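Local coordinates for protein WipB (Legionella pneumophila, PDB 5NNY) that is a translocated effector whose phosphatase domain acts as a Ser/Thr phosphatase and which targets the lysosomal nutrient-sensing machinery of the host cell, at residues His209-Leu220 with Ala283-Ile294. Residues are numbered along the deposited sequence; the frame is centred on the assembly and turned at random.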
ATOM      1  N   HIS A 209       1.819  -7.026  -6.257  1.00 19.29           N
ATOM      2  CA  HIS A 209       0.588  -6.295  -6.529  1.00 15.30           C
ATOM      3  C   HIS A 209       0.006  -6.657  -7.898  1.00 18.21           C
ATOM      4  O   HIS A 209      -1.218  -6.795  -8.046  1.00 20.40           O
ATOM      5  CB  HIS A 209       0.843  -4.784  -6.436  1.00 15.27           C
ATOM      6  CG  HIS A 209      -0.282  -3.970  -6.987  1.00 17.39           C
ATOM      7  ND1 HIS A 209      -1.515  -3.894  -6.372  1.00 19.10           N
ATOM      8  CD2 HIS A 209      -0.376  -3.227  -8.110  1.00 18.11           C
ATOM      9  CE1 HIS A 209      -2.313  -3.116  -7.083  1.00 18.47           C
ATOM     10  NE2 HIS A 209      -1.645  -2.699  -8.140  1.00 20.49           N
ATOM     11  N   ALA A 210       0.862  -6.828  -8.905  1.00 18.24           N
ATOM     12  CA  ALA A 210       0.448  -7.046 -10.286  1.00 16.71           C
ATOM     13  C   ALA A 210       1.161  -8.268 -10.845  1.00 20.46           C
ATOM     14  O   ALA A 210       2.072  -8.815 -10.225  1.00 15.46           O
ATOM     15  CB  ALA A 210       0.753  -5.817 -11.162  1.00 17.06           C
ATOM     16  N   GLY A 211       0.762  -8.678 -12.048  1.00 23.39           N
ATOM     17  CA  GLY A 211       1.302  -9.906 -12.625  1.00 21.74           C
ATOM     18  C   GLY A 211       2.749  -9.748 -13.070  1.00 22.47           C
ATOM     19  O   GLY A 211       3.072  -8.886 -13.900  1.00 26.59           O
ATOM     20  N   ILE A 212       3.628 -10.601 -12.547  1.00 20.42           N
ATOM     21  CA  ILE A 212       5.040 -10.617 -12.897  1.00 15.23           C
ATOM     22  C   ILE A 212       5.467 -12.057 -13.143  1.00 19.88           C
ATOM     23  O   ILE A 212       4.690 -13.002 -12.972  1.00 20.96           O
ATOM     24  CB  ILE A 212       5.916 -10.007 -11.797  1.00 13.85           C
ATOM     25  CG1 ILE A 212       5.748 -10.841 -10.517  1.00 16.60           C
ATOM     26  CG2 ILE A 212       5.542  -8.523 -11.571  1.00 17.30           C
ATOM     27  CD1 ILE A 212       6.812 -10.590  -9.462  1.00 18.79           C
ATOM     28  N   GLY A 213       6.735 -12.215 -13.509  1.00 21.63           N
ATOM     29  CA  GLY A 213       7.314 -13.535 -13.657  1.00 20.76           C
ATOM     30  C   GLY A 213       8.679 -13.566 -13.016  1.00 19.56           C
ATOM     31  O   GLY A 213       9.099 -12.576 -12.403  1.00 18.69           O
ATOM     32  N   LEU A 214       9.386 -14.693 -13.155  1.00 21.40           N
ATOM     33  CA  LEU A 214      10.779 -14.756 -12.716  1.00 22.89           C
ATOM     34  C   LEU A 214      11.653 -13.718 -13.412  1.00 21.38           C
ATOM     35  O   LEU A 214      12.677 -13.302 -12.856  1.00 20.93           O
ATOM     36  CB  LEU A 214      11.344 -16.160 -12.960  1.00 19.87           C
ATOM     37  CG  LEU A 214      10.684 -17.316 -12.214  1.00 21.34           C
ATOM     38  CD1 LEU A 214      11.249 -18.665 -12.704  1.00 19.16           C
ATOM     39  CD2 LEU A 214      10.897 -17.174 -10.720  1.00 25.90           C
ATOM     40  N   ASN A 215      11.284 -13.298 -14.628  1.00 18.53           N
ATOM     41  CA  ASN A 215      12.090 -12.310 -15.334  1.00 23.88           C
ATOM     42  C   ASN A 215      12.096 -10.979 -14.587  1.00 20.53           C
ATOM     43  O   ASN A 215      13.118 -10.288 -14.555  1.00 20.10           O
ATOM     44  CB  ASN A 215      11.576 -12.124 -16.764  1.00 21.50           C
ATOM     45  CG  ASN A 215      10.067 -11.969 -16.833  1.00 20.97           C
ATOM     46  OD1 ASN A 215       9.320 -12.786 -16.291  1.00 21.18           O
ATOM     47  ND2 ASN A 215       9.604 -10.898 -17.498  1.00 21.79           N
ATOM     48  N   HIS A 216      10.962 -10.603 -13.987  1.00 17.34           N
ATOM     49  CA  HIS A 216      10.919  -9.372 -13.193  1.00 15.66           C
ATOM     50  C   HIS A 216      11.824  -9.473 -11.972  1.00 15.79           C
ATOM     51  O   HIS A 216      12.510  -8.510 -11.611  1.00 18.42           O
ATOM     52  CB  HIS A 216       9.485  -9.066 -12.739  1.00 15.95           C
ATOM     53  CG  HIS A 216       8.563  -8.678 -13.846  1.00 18.69           C
ATOM     54  ND1 HIS A 216       7.866  -9.598 -14.598  1.00 20.49           N
ATOM     55  CD2 HIS A 216       8.228  -7.458 -14.336  1.00 22.74           C
ATOM     56  CE1 HIS A 216       7.135  -8.965 -15.498  1.00 25.55           C
ATOM     57  NE2 HIS A 216       7.334  -7.665 -15.357  1.00 21.61           N
ATOM     58  N   ILE A 217      11.806 -10.620 -11.296  1.00 14.78           N
ATOM     59  CA  ILE A 217      12.631 -10.790 -10.101  1.00 14.77           C
ATOM     60  C   ILE A 217      14.106 -10.722 -10.469  1.00 16.70           C
ATOM     61  O   ILE A 217      14.914 -10.108  -9.762  1.00 21.36           O
ATOM     62  CB  ILE A 217      12.256 -12.114  -9.398  1.00 15.97           C
ATOM     63  CG1 ILE A 217      10.769 -12.106  -9.083  1.00 19.18           C
ATOM     64  CG2 ILE A 217      13.098 -12.338  -8.137  1.00 16.91           C
ATOM     65  CD1 ILE A 217      10.248 -13.435  -8.552  1.00 20.98           C
ATOM     66  N   ARG A 218      14.473 -11.311 -11.605  1.00 20.47           N
ATOM     67  CA  ARG A 218      15.849 -11.199 -12.077  1.00 20.44           C
ATOM     68  C   ARG A 218      16.209  -9.750 -12.377  1.00 22.54           C
ATOM     69  O   ARG A 218      17.314  -9.296 -12.060  1.00 22.73           O
ATOM     70  CB  ARG A 218      16.044 -12.085 -13.315  1.00 25.35           C
ATOM     71  CG  ARG A 218      17.471 -12.102 -13.860  1.00 35.02           C
ATOM     72  CD  ARG A 218      17.558 -12.855 -15.188  1.00 36.87           C
ATOM     73  NE  ARG A 218      17.273 -14.277 -15.017  1.00 36.41           N
ATOM     74  CZ  ARG A 218      18.204 -15.186 -14.745  1.00 43.85           C
ATOM     75  NH1 ARG A 218      19.472 -14.812 -14.623  1.00 45.35           N
ATOM     76  NH2 ARG A 218      17.872 -16.461 -14.593  1.00 44.33           N
ATOM     77  N   GLY A 219      15.290  -9.009 -12.996  1.00 22.46           N
ATOM     78  CA  GLY A 219      15.549  -7.604 -13.255  1.00 19.70           C
ATOM     79  C   GLY A 219      15.695  -6.796 -11.978  1.00 21.21           C
ATOM     80  O   GLY A 219      16.525  -5.887 -11.903  1.00 22.58           O
ATOM     81  N   LEU A 220      14.885  -7.114 -10.964  1.00 19.51           N
ATOM     82  CA  LEU A 220      14.966  -6.408  -9.689  1.00 19.04           C
ATOM     83  C   LEU A 220      16.297  -6.683  -9.000  1.00 23.36           C
ATOM     84  O   LEU A 220      16.938  -5.770  -8.475  1.00 21.78           O
ATOM     85  CB  LEU A 220      13.793  -6.807  -8.780  1.00 17.09           C
ATOM     86  CG  LEU A 220      12.394  -6.335  -9.215  1.00 17.65           C
ATOM     87  CD1 LEU A 220      11.282  -7.107  -8.536  1.00 16.62           C
ATOM     88  CD2 LEU A 220      12.237  -4.830  -8.906  1.00 18.92           C
ATOM     89  N   ALA A 283       7.910  -1.648 -14.225  1.00 20.41           N
ATOM     90  CA  ALA A 283       7.360  -2.854 -14.848  1.00 20.77           C
ATOM     91  C   ALA A 283       6.723  -3.776 -13.806  1.00 17.86           C
ATOM     92  O   ALA A 283       5.666  -4.363 -14.043  1.00 19.82           O
ATOM     93  CB  ALA A 283       8.468  -3.575 -15.611  1.00 20.46           C
ATOM     94  N   THR A 284       7.312  -3.852 -12.618  1.00 23.31           N
ATOM     95  CA  THR A 284       6.769  -4.737 -11.584  1.00 20.92           C
ATOM     96  C   THR A 284       5.466  -4.184 -10.999  1.00 17.74           C
ATOM     97  O   THR A 284       4.471  -4.906 -10.881  1.00 24.06           O
ATOM     98  CB  THR A 284       7.820  -4.959 -10.489  1.00 21.56           C
ATOM     99  OG1 THR A 284       8.946  -5.638 -11.046  1.00 19.37           O
ATOM    100  CG2 THR A 284       7.255  -5.808  -9.347  1.00 21.31           C
ATOM    101  N   VAL A 285       5.439  -2.907 -10.622  1.00 22.20           N
ATOM    102  CA  VAL A 285       4.223  -2.387  -9.998  1.00 18.15           C
ATOM    103  C   VAL A 285       3.086  -2.295 -11.010  1.00 22.23           C
ATOM    104  O   VAL A 285       1.913  -2.384 -10.635  1.00 25.14           O
ATOM    105  CB  VAL A 285       4.466  -1.030  -9.294  1.00 23.81           C
ATOM    106  CG1 VAL A 285       5.459  -1.194  -8.143  1.00 23.24           C
ATOM    107  CG2 VAL A 285       4.924   0.049 -10.283  1.00 27.68           C
ATOM    108  N   TRP A 286       3.397  -2.085 -12.301  1.00 15.45           N
ATOM    109  CA  TRP A 286       2.321  -2.028 -13.295  1.00 24.63           C
ATOM    110  C   TRP A 286       2.027  -3.384 -13.933  1.00 24.22           C
ATOM    111  O   TRP A 286       1.014  -3.516 -14.630  1.00 20.82           O
ATOM    112  CB  TRP A 286       2.637  -0.991 -14.396  1.00 20.43           C
ATOM    113  CG  TRP A 286       2.445   0.474 -13.943  1.00 19.35           C
ATOM    114  CD1 TRP A 286       3.417   1.351 -13.564  1.00 19.68           C
ATOM    115  CD2 TRP A 286       1.197   1.176 -13.818  1.00 16.06           C
ATOM    116  NE1 TRP A 286       2.850   2.565 -13.211  1.00 25.89           N
ATOM    117  CE2 TRP A 286       1.489   2.475 -13.355  1.00 21.42           C
ATOM    118  CE3 TRP A 286      -0.139   0.829 -14.057  1.00 18.53           C
ATOM    119  CZ2 TRP A 286       0.501   3.424 -13.137  1.00 21.73           C
ATOM    120  CZ3 TRP A 286      -1.114   1.757 -13.816  1.00 20.00           C
ATOM    121  CH2 TRP A 286      -0.794   3.045 -13.373  1.00 20.44           C
ATOM    122  N   GLY A 287       2.858  -4.393 -13.698  1.00 19.53           N
ATOM    123  CA  GLY A 287       2.594  -5.709 -14.276  1.00 19.24           C
ATOM    124  C   GLY A 287       2.794  -5.752 -15.775  1.00 23.55           C
ATOM    125  O   GLY A 287       2.075  -6.480 -16.477  1.00 22.09           O
ATOM    126  N   ARG A 288       3.761  -4.989 -16.289  1.00 18.84           N
ATOM    127  CA  ARG A 288       3.999  -4.859 -17.724  1.00 23.15           C
ATOM    128  C   ARG A 288       5.167  -5.722 -18.181  1.00 21.63           C
ATOM    129  O   ARG A 288       5.991  -6.165 -17.380  1.00 20.77           O
ATOM    130  CB  ARG A 288       4.287  -3.401 -18.107  1.00 24.02           C
ATOM    131  CG  ARG A 288       3.232  -2.422 -17.646  1.00 20.95           C
ATOM    132  CD  ARG A 288       1.855  -2.845 -18.152  1.00 19.41           C
ATOM    133  NE  ARG A 288       0.856  -1.836 -17.809  1.00 20.63           N
ATOM    134  CZ  ARG A 288      -0.449  -2.059 -17.747  1.00 19.70           C
ATOM    135  NH1 ARG A 288      -0.927  -3.267 -18.009  1.00 22.21           N
ATOM    136  NH2 ARG A 288      -1.278  -1.074 -17.423  1.00 21.90           N
ATOM    137  N   GLU A 289       5.264  -5.894 -19.499  1.00 20.44           N
ATOM    138  CA  GLU A 289       6.272  -6.771 -20.075  1.00 20.02           C
ATOM    139  C   GLU A 289       7.680  -6.316 -19.726  1.00 24.10           C
ATOM    140  O   GLU A 289       8.038  -5.152 -19.903  1.00 25.23           O
ATOM    141  CB  GLU A 289       6.110  -6.848 -21.599  1.00 22.67           C
ATOM    142  CG  GLU A 289       7.167  -7.743 -22.267  1.00 33.08           C
ATOM    143  CD  GLU A 289       6.750  -8.267 -23.652  1.00 47.08           C
ATOM    144  OE1 GLU A 289       7.330  -9.279 -24.097  1.00 55.74           O
ATOM    145  OE2 GLU A 289       5.845  -7.688 -24.289  1.00 48.95           O
ATOM    146  N   TYR A 290       8.489  -7.254 -19.239  1.00 23.42           N
ATOM    147  CA  TYR A 290       9.893  -7.007 -18.938  1.00 19.46           C
ATOM    148  C   TYR A 290      10.687  -8.144 -19.589  1.00 25.30           C
ATOM    149  O   TYR A 290      11.134  -9.083 -18.931  1.00 25.98           O
ATOM    150  CB  TYR A 290      10.140  -6.905 -17.411  1.00 18.64           C
ATOM    151  CG  TYR A 290      11.571  -6.579 -17.071  1.00 21.10           C
ATOM    152  CD1 TYR A 290      12.056  -5.290 -17.231  1.00 30.92           C
ATOM    153  CD2 TYR A 290      12.453  -7.565 -16.644  1.00 22.87           C
ATOM    154  CE1 TYR A 290      13.366  -4.988 -16.960  1.00 34.63           C
ATOM    155  CE2 TYR A 290      13.764  -7.269 -16.371  1.00 20.12           C
ATOM    156  CZ  TYR A 290      14.213  -5.979 -16.521  1.00 32.74           C
ATOM    157  OH  TYR A 290      15.521  -5.685 -16.240  1.00 37.91           O
ATOM    158  N   GLY A 291      10.844  -8.065 -20.911  1.00 24.47           N
ATOM    159  CA  GLY A 291      11.329  -9.221 -21.629  1.00 27.78           C
ATOM    160  C   GLY A 291      10.307 -10.342 -21.612  1.00 27.93           C
ATOM    161  O   GLY A 291       9.134 -10.161 -21.268  1.00 29.93           O
ATOM    162  N   ASP A 292      10.771 -11.532 -22.002  1.00 29.90           N
ATOM    163  CA  ASP A 292       9.889 -12.689 -22.072  1.00 31.45           C
ATOM    164  C   ASP A 292       9.396 -13.081 -20.681  1.00 22.76           C
ATOM    165  O   ASP A 292      10.188 -13.248 -19.748  1.00 30.48           O
ATOM    166  CB  ASP A 292      10.607 -13.869 -22.729  1.00 29.48           C
ATOM    167  CG  ASP A 292      10.817 -13.676 -24.220  1.00 41.71           C
ATOM    168  OD1 ASP A 292      10.057 -12.914 -24.847  1.00 42.22           O
ATOM    169  OD2 ASP A 292      11.756 -14.301 -24.764  1.00 46.77           O
ATOM    170  N   LEU A 293       8.086 -13.242 -20.544  1.00 23.44           N
ATOM    171  CA  LEU A 293       7.492 -13.613 -19.266  1.00 20.08           C
ATOM    172  C   LEU A 293       7.857 -15.056 -18.948  1.00 26.91           C
ATOM    173  O   LEU A 293       7.556 -15.954 -19.737  1.00 27.33           O
ATOM    174  CB  LEU A 293       5.975 -13.443 -19.313  1.00 21.91           C
ATOM    175  CG  LEU A 293       5.183 -13.722 -18.032  1.00 22.69           C
ATOM    176  CD1 LEU A 293       5.604 -12.723 -16.936  1.00 23.48           C
ATOM    177  CD2 LEU A 293       3.684 -13.619 -18.283  1.00 26.39           C
ATOM    178  N   ILE A 294       8.513 -15.271 -17.807  1.00 20.51           N
ATOM    179  CA  ILE A 294       8.935 -16.594 -17.358  1.00 20.78           C
ATOM    180  C   ILE A 294       8.155 -16.921 -16.102  1.00 20.67           C
ATOM    181  O   ILE A 294       8.269 -16.210 -15.095  1.00 25.43           O
ATOM    182  CB  ILE A 294      10.444 -16.665 -17.080  1.00 24.12           C
ATOM    183  CG1 ILE A 294      11.250 -16.266 -18.330  1.00 27.15           C
ATOM    184  CG2 ILE A 294      10.801 -18.067 -16.577  1.00 26.93           C
ATOM    185  CD1 ILE A 294      11.014 -17.132 -19.526  1.00 27.21           C
TER
HETATM  186  O   HOH W   1       3.639  -6.086  -8.539  1.00 19.00           O
HETATM  187  O   HOH W   2       7.520 -10.001 -18.977  1.00 20.50           O
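Asn215 and His216, on the first turn of helix 214-224, hold the loop that follows helix 280-286 by its backbone. With CG of Asn215 wedged between its own backbone N and carbonyl carbon (chi1 47°), the amide turns its polar edge to the loop: ND2 donates in its own plane to Tyr290 O at 2.8 Å, while OD1 receives Ile294 N at 3.0 Å from above the carbonyl plane. A water held by Asn215 ND2, Tyr290 N and Gly291 O ties the same turn together. The His216 ring is fixed at both nitrogens: ND1 accepts from Gly213 N and NE2 donates in the ring plane to Arg288 O, 2.9 Å away. Leu214 N donates a hydrogen bond to Ile294 O (2.7 Å).

In this calcineurin-like phosphoesterase domain, the contact joins the loop and helix start after strand 203-208 to the end of helix 280-286 and the loop beyond. Helix 280-286 ends in a Schellman motif with Gly287 as C-prime, and Gly287 CA makes a CA-H...O contact of 3.2 Å with Gly211 O. A water bridges Ala210 N and Thr284 O.

Among the packing contacts, Tyr290 CB sits over one face of the His216 ring, a CH-pi contact 3.9 Å from the centroid. The tyrosine ring's edge passes Asn215 O, and OH comes to 3.5 Å from Gly219 CA. The Leu214 and Ile294 side chains cross at roughly a right angle, touching through CD1 and CG2. Ile212 CG2 meets the methyl of Thr284, whose hydroxyl is hydrogen-bonded to Val280 O.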